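Type IV pilus assembly protein PilF (PDB 5OIU) is a hexameric AAA+ motor ATPase that binds ATP and probably powers assembly of type IVa pili in Thermus thermophilus. Local coordinates at residues T230-L234 with N264-A268; A309-K313 with A374-T380; I16-L21 with A89-L94; F160-K164 with Y182-I187; D247-T253 with A351-K355. All blocks are in the same frame, centred on the assembly; numbering follows the deposited sequence.

Interaction 1. Residues T230-L234 with N264-A268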
# COMPACT_ATOMS: atom_id res chain seq x y z
N THR C 230 11.16 -6.07 -20.04
CA THR C 230 11.78 -6.78 -18.92
C THR C 230 11.93 -8.27 -19.23
O THR C 230 12.96 -8.87 -18.91
CB THR C 230 10.97 -6.60 -17.63
OG1 THR C 230 10.74 -5.22 -17.40
CG2 THR C 230 11.72 -7.18 -16.44
N GLU C 231 10.92 -8.86 -19.87
CA GLU C 231 10.98 -10.27 -20.22
C GLU C 231 12.14 -10.55 -21.18
O GLU C 231 12.88 -11.52 -21.01
CB GLU C 231 9.64 -10.70 -20.84
CG GLU C 231 9.64 -12.00 -21.65
CD GLU C 231 8.28 -12.29 -22.31
OE1 GLU C 231 7.35 -11.47 -22.14
OE2 GLU C 231 8.15 -13.35 -22.99
N ALA C 232 12.33 -9.68 -22.18
CA ALA C 232 13.41 -9.89 -23.13
C ALA C 232 14.77 -9.75 -22.47
O ALA C 232 15.72 -10.44 -22.84
CB ALA C 232 13.28 -8.94 -24.32
N ALA C 233 14.90 -8.87 -21.47
CA ALA C 233 16.14 -8.87 -20.70
C ALA C 233 16.30 -10.18 -19.91
O ALA C 233 17.41 -10.70 -19.80
CB ALA C 233 16.18 -7.68 -19.76
N LEU C 234 15.19 -10.72 -19.38
CA LEU C 234 15.27 -11.93 -18.56
C LEU C 234 15.74 -13.13 -19.37
O LEU C 234 16.61 -13.89 -18.93
CB LEU C 234 13.91 -12.22 -17.94
CG LEU C 234 13.61 -11.34 -16.74
CD1 LEU C 234 12.21 -11.59 -16.22
CD2 LEU C 234 14.66 -11.59 -15.67
N ASN C 264 10.86 -9.79 -11.24
CA ASN C 264 11.36 -9.62 -12.60
C ASN C 264 12.20 -8.34 -12.74
O ASN C 264 13.17 -8.33 -13.50
CB ASN C 264 10.20 -9.67 -13.60
CG ASN C 264 9.72 -11.11 -13.88
OD1 ASN C 264 10.41 -12.09 -13.55
ND2 ASN C 264 8.55 -11.25 -14.50
N ILE C 265 11.87 -7.28 -12.00
CA ILE C 265 12.71 -6.09 -12.02
C ILE C 265 14.08 -6.40 -11.42
O ILE C 265 15.12 -6.02 -11.96
CB ILE C 265 12.02 -4.93 -11.27
CG1 ILE C 265 10.67 -4.61 -11.90
CG2 ILE C 265 12.89 -3.70 -11.24
CD1 ILE C 265 9.92 -3.47 -11.23
N SER C 266 14.09 -7.11 -10.30
CA SER C 266 15.35 -7.41 -9.62
C SER C 266 16.26 -8.27 -10.49
O SER C 266 17.48 -8.08 -10.51
CB SER C 266 15.07 -8.11 -8.28
OG SER C 266 16.26 -8.19 -7.52
N ALA C 267 15.68 -9.21 -11.23
CA ALA C 267 16.46 -10.15 -12.01
C ALA C 267 17.05 -9.56 -13.29
O ALA C 267 18.03 -10.10 -13.81
CB ALA C 267 15.59 -11.37 -12.36
N ALA C 268 16.50 -8.46 -13.81
CA ALA C 268 16.79 -7.99 -15.17
C ALA C 268 17.50 -6.65 -15.22
O ALA C 268 18.34 -6.43 -16.11
CB ALA C 268 15.49 -7.89 -15.99
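Asn264, the first residue of its segment, meets helix 223-235 through both backbone and side chain: its carbonyl O lies 3.5 Å from CG2 of Thr230, and its CB is 4.1 Å from the same methyl. The outer part of the Asn264 side chain lies against the CD1 end of Leu234. Ile265 comes next with its CA-to-CB bond directed away from this contact; only its backbone N, 4.4 Å from Thr230 CG2, borders the other helix, while its side chain packs on Val260 and on Ile345 of helix 339-347. The two short helical segments run at 48° to each other, their axes 9.2 Å apart at closest approach. Both belong to the P-loop ATPase domain, where they pack against strand 143-148, an interior strand of its central mixed sheet: Ala233 and Ala268 each touch Ile144 of this strand, which leads into the Walker A loop. Ala267 then faces the other helix, with its CB only 3.4 Å from CD2 of Leu234, and also packs against Arg254 of a neighbouring subunit. At Ala268 the helix ends and the backbones draw nearest, CA to CA of Leu234 being 5.4 Å. The CB methyl of Ala268 is received among three side chains, 3.9 Å from Thr230 CG2, 3.8 Å from Ala233 CB and 3.8 Å from Leu234 CD2.

Interaction 2. Residues A309-K313 with A374-T380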
# COMPACT_ATOMS: atom_id res chain seq x y z
N ALA C 309 38.95 24.85 -3.69
CA ALA C 309 37.87 24.93 -4.66
C ALA C 309 37.63 26.36 -5.11
O ALA C 309 37.49 27.26 -4.29
CB ALA C 309 36.59 24.36 -4.06
N ARG C 310 37.62 26.55 -6.43
CA ARG C 310 37.19 27.80 -7.05
C ARG C 310 36.05 27.48 -8.02
O ARG C 310 35.92 26.35 -8.48
CB ARG C 310 38.35 28.49 -7.79
CG ARG C 310 39.11 29.59 -6.99
CD ARG C 310 39.08 29.35 -5.45
NE ARG C 310 40.15 29.98 -4.67
CZ ARG C 310 40.25 29.90 -3.33
NH1 ARG C 310 41.26 30.50 -2.70
NH2 ARG C 310 39.36 29.21 -2.62
N LEU C 311 35.20 28.48 -8.27
CA LEU C 311 34.07 28.38 -9.19
C LEU C 311 34.21 29.45 -10.26
O LEU C 311 35.06 30.33 -10.17
CB LEU C 311 32.72 28.56 -8.47
CG LEU C 311 32.17 27.53 -7.49
CD1 LEU C 311 30.94 28.12 -6.80
CD2 LEU C 311 31.84 26.17 -8.13
N TYR C 312 33.35 29.37 -11.28
CA TYR C 312 33.52 30.15 -12.50
C TYR C 312 32.17 30.63 -13.01
O TYR C 312 31.13 30.02 -12.74
CB TYR C 312 34.24 29.32 -13.59
CG TYR C 312 35.55 28.75 -13.11
CD1 TYR C 312 35.60 27.59 -12.34
CD2 TYR C 312 36.75 29.39 -13.39
CE1 TYR C 312 36.80 27.09 -11.86
CE2 TYR C 312 37.96 28.89 -12.93
CZ TYR C 312 37.98 27.75 -12.18
OH TYR C 312 39.19 27.28 -11.73
N LYS C 313 32.19 31.74 -13.74
CA LYS C 313 31.05 32.18 -14.51
C LYS C 313 31.56 32.87 -15.76
O LYS C 313 32.75 33.13 -15.92
CB LYS C 313 30.13 33.11 -13.70
CG LYS C 313 30.58 34.57 -13.68
CD LYS C 313 29.62 35.45 -12.86
CE LYS C 313 29.39 36.83 -13.52
NZ LYS C 313 29.20 37.98 -12.57
N ALA C 374 31.20 21.85 -12.18
CA ALA C 374 31.24 23.27 -11.90
C ALA C 374 32.57 23.67 -11.27
O ALA C 374 33.09 24.76 -11.56
CB ALA C 374 30.08 23.66 -10.99
N LEU C 375 33.14 22.81 -10.42
CA LEU C 375 34.43 23.09 -9.82
C LEU C 375 35.57 23.06 -10.83
O LEU C 375 36.70 23.42 -10.47
CB LEU C 375 34.70 22.11 -8.68
CG LEU C 375 33.91 22.34 -7.39
CD1 LEU C 375 34.12 21.22 -6.36
CD2 LEU C 375 34.22 23.72 -6.79
N GLN C 376 35.32 22.65 -12.07
CA GLN C 376 36.31 22.71 -13.13
C GLN C 376 36.02 23.78 -14.16
O GLN C 376 36.76 23.90 -15.14
CB GLN C 376 36.43 21.35 -13.81
CG GLN C 376 36.89 20.27 -12.85
CD GLN C 376 36.91 18.90 -13.48
OE1 GLN C 376 35.90 18.18 -13.47
NE2 GLN C 376 38.06 18.51 -14.04
N GLY C 377 34.96 24.57 -13.99
CA GLY C 377 34.63 25.60 -14.93
C GLY C 377 33.80 25.19 -16.12
O GLY C 377 33.60 26.00 -17.03
N ILE C 378 33.30 23.95 -16.16
CA ILE C 378 32.44 23.56 -17.28
C ILE C 378 31.12 24.32 -17.23
O ILE C 378 30.57 24.73 -18.27
CB ILE C 378 32.22 22.04 -17.25
CG1 ILE C 378 33.55 21.34 -17.46
CG2 ILE C 378 31.23 21.63 -18.30
CD1 ILE C 378 33.61 19.97 -16.89
N THR C 379 30.58 24.53 -16.04
CA THR C 379 29.29 25.19 -15.87
C THR C 379 29.33 26.06 -14.62
O THR C 379 30.26 26.01 -13.81
CB THR C 379 28.15 24.16 -15.81
OG1 THR C 379 26.90 24.84 -15.77
CG2 THR C 379 28.29 23.26 -14.57
N THR C 380 28.30 26.89 -14.48
CA THR C 380 28.11 27.62 -13.25
C THR C 380 27.45 26.74 -12.21
O THR C 380 26.81 25.73 -12.54
CB THR C 380 27.25 28.85 -13.47
OG1 THR C 380 25.91 28.42 -13.75
CG2 THR C 380 27.78 29.67 -14.63
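Apolar contacts hold one end of this pairing. CD2 of Leu375 lies 3.7 Å from Ala309 CB and 3.7 Å from Leu311 CD2, and the latter methyl is also 4.2 Å from Ala374 CB. Leu375 thus spans the approach to strand 311-314, which pairs with strand 286-289 in a small antiparallel sheet near the zinc site. The aromatic contact involves Tyr312, whose ring lies along the turn that ends helix 366-374. Carbonyl oxygens Ala374 O and Leu375 O sit at the ring edge, each 3.9 Å away, from CD1 and CE1 of Tyr312 respectively, and Gly377 CA approaches CD1 of Tyr312 to 3.4 Å. Gly377 closes the helix in a Schellman motif with positive phi, and its N bonds to Ala374 O at 3.1 Å. Further on, Thr380 CG2 rests 3.9 Å from Tyr312 O and 4.1 Å from Lys313 CA, while its OG1 caps the following helix at Glu383 N. No hydrogen bond joins the two segments. Cohesion therefore comes from van der Waals fit, and glycine suits position 377 twice over: a CB would be jammed against the preceding carbonyl O and would lie tight against the tyrosine ring.

Interaction 3. Residues I16-L21 with A89-L94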
# COMPACT_ATOMS: atom_id res chain seq x y z
N ILE C 16 8.61 29.90 -39.51
CA ILE C 16 9.69 28.96 -39.26
C ILE C 16 10.82 29.15 -40.28
O ILE C 16 12.00 29.22 -39.90
CB ILE C 16 9.16 27.51 -39.23
CG1 ILE C 16 7.96 27.41 -38.28
CG2 ILE C 16 10.28 26.51 -38.83
CD1 ILE C 16 7.58 26.00 -37.85
N ARG C 17 10.48 29.30 -41.53
CA ARG C 17 11.49 29.59 -42.50
C ARG C 17 12.25 30.83 -42.09
O ARG C 17 13.43 30.82 -42.08
CB ARG C 17 10.93 29.72 -43.90
CG ARG C 17 11.99 29.92 -44.96
CD ARG C 17 11.46 29.88 -46.37
NE ARG C 17 10.51 30.96 -46.61
CZ ARG C 17 9.19 30.83 -46.76
NH1 ARG C 17 8.60 29.65 -46.71
NH2 ARG C 17 8.46 31.90 -46.97
N GLU C 18 11.55 31.88 -41.74
CA GLU C 18 12.21 33.14 -41.40
C GLU C 18 13.05 33.03 -40.12
O GLU C 18 14.20 33.49 -40.09
CB GLU C 18 11.17 34.26 -41.25
CG GLU C 18 10.87 35.02 -42.54
CD GLU C 18 12.08 35.71 -43.12
OE1 GLU C 18 13.10 35.86 -42.40
OE2 GLU C 18 12.00 36.13 -44.31
N ALA C 19 12.49 32.43 -39.06
CA ALA C 19 13.27 32.20 -37.84
C ALA C 19 14.56 31.45 -38.14
O ALA C 19 15.65 31.85 -37.70
CB ALA C 19 12.43 31.42 -36.81
N PHE C 20 14.47 30.36 -38.92
CA PHE C 20 15.66 29.58 -39.25
C PHE C 20 16.72 30.43 -39.96
O PHE C 20 17.89 30.44 -39.57
CB PHE C 20 15.28 28.36 -40.09
CG PHE C 20 16.45 27.50 -40.46
CD1 PHE C 20 17.08 26.71 -39.51
CD2 PHE C 20 16.94 27.49 -41.77
CE1 PHE C 20 18.16 25.91 -39.84
CE2 PHE C 20 18.03 26.68 -42.12
CZ PHE C 20 18.64 25.90 -41.15
N LEU C 21 16.32 31.14 -41.02
CA LEU C 21 17.28 32.02 -41.70
C LEU C 21 17.74 33.17 -40.80
O LEU C 21 18.90 33.61 -40.89
CB LEU C 21 16.67 32.58 -42.97
CG LEU C 21 16.19 31.54 -43.98
CD1 LEU C 21 15.25 32.20 -44.98
CD2 LEU C 21 17.38 30.87 -44.68
N ALA C 89 15.66 22.98 -47.77
CA ALA C 89 16.89 23.29 -47.05
C ALA C 89 16.65 23.72 -45.61
O ALA C 89 17.62 23.84 -44.85
CB ALA C 89 17.65 24.41 -47.76
N ILE C 90 15.40 23.96 -45.22
CA ILE C 90 15.06 24.39 -43.87
C ILE C 90 14.87 23.12 -43.05
O ILE C 90 13.85 22.43 -43.15
CB ILE C 90 13.81 25.28 -43.87
CG1 ILE C 90 13.89 26.34 -44.98
CG2 ILE C 90 13.64 25.96 -42.53
CD1 ILE C 90 14.63 27.60 -44.59
N ASP C 91 15.87 22.80 -42.23
CA ASP C 91 15.86 21.60 -41.40
C ASP C 91 16.11 21.99 -39.95
O ASP C 91 17.24 22.33 -39.58
CB ASP C 91 16.93 20.63 -41.89
CG ASP C 91 16.51 19.20 -41.70
OD1 ASP C 91 15.76 18.69 -42.56
OD2 ASP C 91 16.92 18.59 -40.68
N VAL C 92 15.09 21.89 -39.11
CA VAL C 92 15.26 22.31 -37.73
C VAL C 92 14.27 21.57 -36.85
O VAL C 92 13.12 21.34 -37.24
CB VAL C 92 15.11 23.84 -37.60
CG1 VAL C 92 13.86 24.33 -38.35
CG2 VAL C 92 15.07 24.27 -36.15
N ASP C 93 14.72 21.21 -35.65
CA ASP C 93 13.87 20.66 -34.59
C ASP C 93 13.42 21.77 -33.65
O ASP C 93 14.24 22.52 -33.11
CB ASP C 93 14.62 19.61 -33.78
CG ASP C 93 14.31 18.21 -34.24
OD1 ASP C 93 13.70 18.04 -35.33
OD2 ASP C 93 14.70 17.27 -33.49
N LEU C 94 12.12 21.84 -33.43
CA LEU C 94 11.51 22.87 -32.59
C LEU C 94 10.92 22.24 -31.34
O LEU C 94 10.15 21.28 -31.43
CB LEU C 94 10.43 23.62 -33.37
CG LEU C 94 10.91 24.22 -34.68
CD1 LEU C 94 10.12 23.68 -35.86
CD2 LEU C 94 10.77 25.72 -34.58
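This is a helix-on-sheet contact in the N-terminal part of the chain, where helix 6-22 lies across one face of the six-stranded antiparallel sheet. The segment axes are nearly perpendicular, at 87°, and come within 9.0 Å, so the helix spans the strand instead of following it. Ile16 and Phe20, one turn apart, both direct their CA-to-CB bonds at strand 90-101. CD1 of Ile16 reaches Leu94 CD1 at 4.0 Å, and its CG2 lies 4.2 Å from Val92 CG1. The Phe20 ring settles over the start of the strand: CD2 is 3.6 Å from Ile90 CD1, CD1 is 4.0 Å from Val92 CB, and Asp91 N lies over one ring face. Ile90 is also bordered by the aliphatic part of Arg17, whose CG is 3.5 Å from Ile90 CD1, and by Leu21 CD2, 4.3 Å from that same methyl. No hydrogen bonds cross the contact. Asp93 takes no part in it and instead forms salt bridges with Arg82, a residue of the ATP pocket, and Arg86. Strand 79-87 continues the helix-facing surface through Tyr85, which touches Ile16 and Leu94, while strand 104-111 supplies Leu111 against Ala19, Val92 and Leu94.

Interaction 4. Residues F160-K164 with Y182-I187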
# COMPACT_ATOMS: atom_id res chain seq x y z
N PHE C 160 22.23 6.47 -28.33
CA PHE C 160 22.82 6.10 -29.61
C PHE C 160 24.34 6.07 -29.54
O PHE C 160 24.97 5.25 -30.22
CB PHE C 160 22.34 7.04 -30.68
CG PHE C 160 21.03 6.64 -31.22
CD1 PHE C 160 20.94 5.64 -32.18
CD2 PHE C 160 19.86 7.19 -30.72
CE1 PHE C 160 19.71 5.23 -32.67
CE2 PHE C 160 18.62 6.79 -31.20
CZ PHE C 160 18.55 5.81 -32.18
N SER C 161 24.93 6.92 -28.71
CA SER C 161 26.35 6.78 -28.39
C SER C 161 26.66 5.39 -27.85
O SER C 161 27.65 4.77 -28.25
CB SER C 161 26.74 7.85 -27.37
OG SER C 161 28.13 7.87 -27.20
N ILE C 162 25.83 4.89 -26.93
CA ILE C 162 25.99 3.53 -26.42
C ILE C 162 26.01 2.53 -27.58
O ILE C 162 26.98 1.78 -27.77
CB ILE C 162 24.88 3.19 -25.42
CG1 ILE C 162 24.97 4.07 -24.17
CG2 ILE C 162 24.89 1.69 -25.09
CD1 ILE C 162 24.00 3.68 -23.09
N LEU C 163 24.92 2.52 -28.36
CA LEU C 163 24.80 1.62 -29.51
C LEU C 163 25.98 1.76 -30.47
O LEU C 163 26.42 0.77 -31.07
CB LEU C 163 23.47 1.89 -30.23
CG LEU C 163 22.16 1.61 -29.47
CD1 LEU C 163 20.98 1.66 -30.41
CD2 LEU C 163 22.18 0.27 -28.71
N LYS C 164 26.52 2.97 -30.62
CA LYS C 164 27.72 3.15 -31.44
C LYS C 164 28.85 2.25 -30.95
O LYS C 164 29.58 1.67 -31.75
CB LYS C 164 28.15 4.61 -31.43
CG LYS C 164 28.78 5.06 -32.73
CD LYS C 164 28.99 6.58 -32.72
CE LYS C 164 29.73 7.07 -33.97
NZ LYS C 164 29.01 8.23 -34.59
N TYR C 182 18.07 9.52 -35.58
CA TYR C 182 19.34 9.30 -36.23
C TYR C 182 19.33 7.99 -37.00
O TYR C 182 18.52 7.09 -36.75
CB TYR C 182 20.46 9.29 -35.19
CG TYR C 182 20.43 10.46 -34.21
CD1 TYR C 182 19.59 10.45 -33.10
CD2 TYR C 182 21.26 11.57 -34.39
CE1 TYR C 182 19.56 11.52 -32.20
CE2 TYR C 182 21.24 12.65 -33.50
CZ TYR C 182 20.39 12.62 -32.41
OH TYR C 182 20.38 13.70 -31.52
N GLU C 183 20.24 7.91 -37.98
CA GLU C 183 20.55 6.69 -38.73
C GLU C 183 21.97 6.27 -38.36
O GLU C 183 22.93 6.99 -38.65
CB GLU C 183 20.45 6.91 -40.23
CG GLU C 183 19.21 7.64 -40.66
CD GLU C 183 18.12 6.68 -41.09
OE1 GLU C 183 17.70 6.76 -42.27
OE2 GLU C 183 17.71 5.84 -40.26
N ILE C 184 22.10 5.12 -37.72
CA ILE C 184 23.40 4.49 -37.45
C ILE C 184 23.61 3.38 -38.47
O ILE C 184 22.70 2.55 -38.66
CB ILE C 184 23.49 3.93 -36.01
CG1 ILE C 184 23.53 5.04 -34.95
CG2 ILE C 184 24.74 3.07 -35.85
CD1 ILE C 184 24.23 4.63 -33.62
N PRO C 185 24.77 3.31 -39.12
CA PRO C 185 25.07 2.17 -39.99
C PRO C 185 24.98 0.86 -39.23
O PRO C 185 25.43 0.75 -38.09
CB PRO C 185 26.51 2.44 -40.42
CG PRO C 185 27.09 3.21 -39.26
CD PRO C 185 25.97 4.14 -38.89
N GLY C 186 24.38 -0.14 -39.87
CA GLY C 186 24.44 -1.48 -39.31
C GLY C 186 23.66 -1.73 -38.04
O GLY C 186 24.01 -2.65 -37.29
N ILE C 187 22.65 -0.93 -37.73
CA ILE C 187 21.60 -1.35 -36.81
C ILE C 187 20.30 -1.34 -37.60
O ILE C 187 20.16 -0.62 -38.59
CB ILE C 187 21.49 -0.47 -35.54
CG1 ILE C 187 20.99 0.92 -35.90
CG2 ILE C 187 22.81 -0.39 -34.80
CD1 ILE C 187 20.71 1.77 -34.69
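Ile184 is the bump at the middle of this contact: its CD1 methyl fits a hollow on helix 155-166 bounded by the backbone and ring of Phe160, the CB of Leu163 and the start of Lys164. Ile184 CD1 lies 3.5 Å from Phe160 O, 3.7 Å from Phe160 CD1, 4.4 Å from Leu163 CB and 4.1 Å from Lys164 N. The Phe160 ring is in turn a wedge among three side chains of the 182-187 loop. Ile184 CD1 and Ile187 CD1 sit at its edge, the latter 4.1 Å from Phe160 CE1, and the Tyr182 ring lies obliquely beside it, with centroids 5.6 Å apart and planes at 48°. Helix 155-166 is the one that follows the Walker A loop of this P-loop ATPase, so the loop is laid against the helix leaving the phosphate-binding turn; the Tyr182 side chain comes within about 4 Å of bound ATP. A type II turn from Ile184 to Ile187, with positive phi at Gly186, brings the chain back so that the second isoleucine also faces the helix. There Ile187 CD1 lies 4.3 Å from Leu163 CD1, and Phe160 and Leu163 continue onto Met216 of strand 214-217.

Interaction 5. Residues D247-T253 with A351-K355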
# COMPACT_ATOMS: atom_id res chain seq x y z
N ASP C 247 14.84 10.98 -11.71
CA ASP C 247 15.77 10.46 -10.72
C ASP C 247 15.99 8.99 -11.04
O ASP C 247 15.08 8.32 -11.53
CB ASP C 247 15.18 10.67 -9.32
CG ASP C 247 15.90 9.89 -8.25
OD1 ASP C 247 17.01 10.29 -7.86
OD2 ASP C 247 15.32 8.88 -7.79
N ALA C 248 17.21 8.51 -10.80
CA ALA C 248 17.54 7.14 -11.21
C ALA C 248 16.76 6.11 -10.41
O ALA C 248 16.09 5.24 -10.98
CB ALA C 248 19.04 6.90 -11.06
N ALA C 249 16.84 6.19 -9.08
CA ALA C 249 16.11 5.25 -8.24
C ALA C 249 14.64 5.23 -8.61
O ALA C 249 14.00 4.17 -8.63
CB ALA C 249 16.30 5.62 -6.77
N GLN C 250 14.09 6.40 -8.95
CA GLN C 250 12.68 6.50 -9.32
C GLN C 250 12.32 5.56 -10.47
O GLN C 250 11.19 5.09 -10.56
CB GLN C 250 12.37 7.96 -9.67
CG GLN C 250 10.97 8.44 -9.33
CD GLN C 250 10.73 8.57 -7.84
OE1 GLN C 250 11.45 9.31 -7.15
NE2 GLN C 250 9.71 7.85 -7.32
N ALA C 251 13.27 5.28 -11.36
CA ALA C 251 12.96 4.39 -12.47
C ALA C 251 12.51 3.01 -11.99
O ALA C 251 11.60 2.41 -12.58
CB ALA C 251 14.18 4.27 -13.39
N ILE C 252 13.12 2.50 -10.93
CA ILE C 252 12.71 1.22 -10.36
C ILE C 252 11.25 1.29 -9.93
O ILE C 252 10.44 0.41 -10.25
CB ILE C 252 13.62 0.83 -9.18
CG1 ILE C 252 15.06 0.65 -9.63
CG2 ILE C 252 13.10 -0.42 -8.48
CD1 ILE C 252 16.02 0.63 -8.50
N THR C 253 10.91 2.33 -9.17
CA THR C 253 9.54 2.51 -8.72
C THR C 253 8.59 2.62 -9.90
O THR C 253 7.49 2.06 -9.87
CB THR C 253 9.44 3.75 -7.84
OG1 THR C 253 10.27 3.56 -6.69
CG2 THR C 253 8.01 3.98 -7.39
N ALA C 351 11.77 4.44 -3.45
CA ALA C 351 12.78 5.05 -4.30
C ALA C 351 13.80 5.83 -3.48
O ALA C 351 14.99 5.83 -3.82
CB ALA C 351 12.11 5.95 -5.34
N THR C 352 13.36 6.46 -2.39
CA THR C 352 14.27 7.21 -1.53
C THR C 352 15.23 6.29 -0.79
O THR C 352 16.40 6.63 -0.59
CB THR C 352 13.47 8.06 -0.54
OG1 THR C 352 12.89 9.17 -1.24
CG2 THR C 352 14.35 8.58 0.60
N GLU C 353 14.76 5.11 -0.39
CA GLU C 353 15.62 4.16 0.31
C GLU C 353 16.65 3.56 -0.63
O GLU C 353 17.86 3.55 -0.32
CB GLU C 353 14.77 3.08 0.97
CG GLU C 353 13.71 3.70 1.87
CD GLU C 353 12.86 2.70 2.61
OE1 GLU C 353 11.90 2.16 2.02
OE2 GLU C 353 13.17 2.48 3.81
N ILE C 354 16.20 3.09 -1.80
CA ILE C 354 17.14 2.62 -2.81
C ILE C 354 18.20 3.66 -3.07
O ILE C 354 19.40 3.35 -3.15
CB ILE C 354 16.40 2.24 -4.10
CG1 ILE C 354 15.46 1.05 -3.84
CG2 ILE C 354 17.40 1.95 -5.20
CD1 ILE C 354 14.42 0.87 -4.92
N LYS C 355 17.78 4.93 -3.15
CA LYS C 355 18.71 6.02 -3.44
C LYS C 355 19.78 6.15 -2.36
O LYS C 355 20.95 6.36 -2.68
CB LYS C 355 17.95 7.34 -3.59
CG LYS C 355 18.73 8.42 -4.40
CD LYS C 355 18.40 9.83 -3.95
CE LYS C 355 18.72 10.87 -5.03
NZ LYS C 355 17.47 11.50 -5.59
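Within the P-loop ATPase fold, a salt bridge between Asp247 OD1 and Lys355 NZ, only 2.6 Å long, ties the beginning of helix 248-257 to helix 351-360. Asp247 is also the N-cap of helix 248-257, its OD2 accepting from Gln250 N at 3.0 Å, so one side chain both caps its own helix and holds the second. Glu333 of strand 328-336 lies close to Asp247, placing a further acid beside the bridge. The two helical segments run at 134°, obliquely antiparallel, with axes 8.3 Å apart. The small alanine side chains are consistent with this closeness. Ala249 and Ala351 mark the nearest backbone approach, CA to CA 5.2 Å, and Ala249 CB lies 3.2 Å from Ala351 O and 4.0 Å from Lys355 CB. Toward the sheet, Ile354 CG2 packs 4.1 Å from Ala249 CB and 3.8 Å from Ile252 CD1; Leu335 of strand 328-336 touches both Ala249 and Ile354, and Ile252 rests on Leu269. Farther out, the Ala351 methyl is bordered by polar side chains, with CB 3.6 Å from Gln250 NE2 and 3.3 Å from Thr253 OG1.

Interactions 1 and 5 are directly joined: helices 248-257 and 262-268 follow each other in the chain, and Ile265 CD1 lies 4.0 Å from Ile252 O. Their centres are 17 Å apart. Interaction 4 is the one nearest the nucleotide, with the Tyr182 side chain about 4 Å from ATP; its nearest atoms are about 13 Å from those of either interaction 1 or interaction 5. Interaction 3 belongs to the N-terminal sheet yet comes within about 7 Å of interaction 4, nearest atom to nearest atom, and the Val92 side chain is about 10 Å from ATP. Interaction 2 stands apart, about 17 Å from interaction 4 at the nearest atoms, with the side chains of Lys313 and Thr379 about 10 Å from zinc and about 11 Å from ATP, respectively.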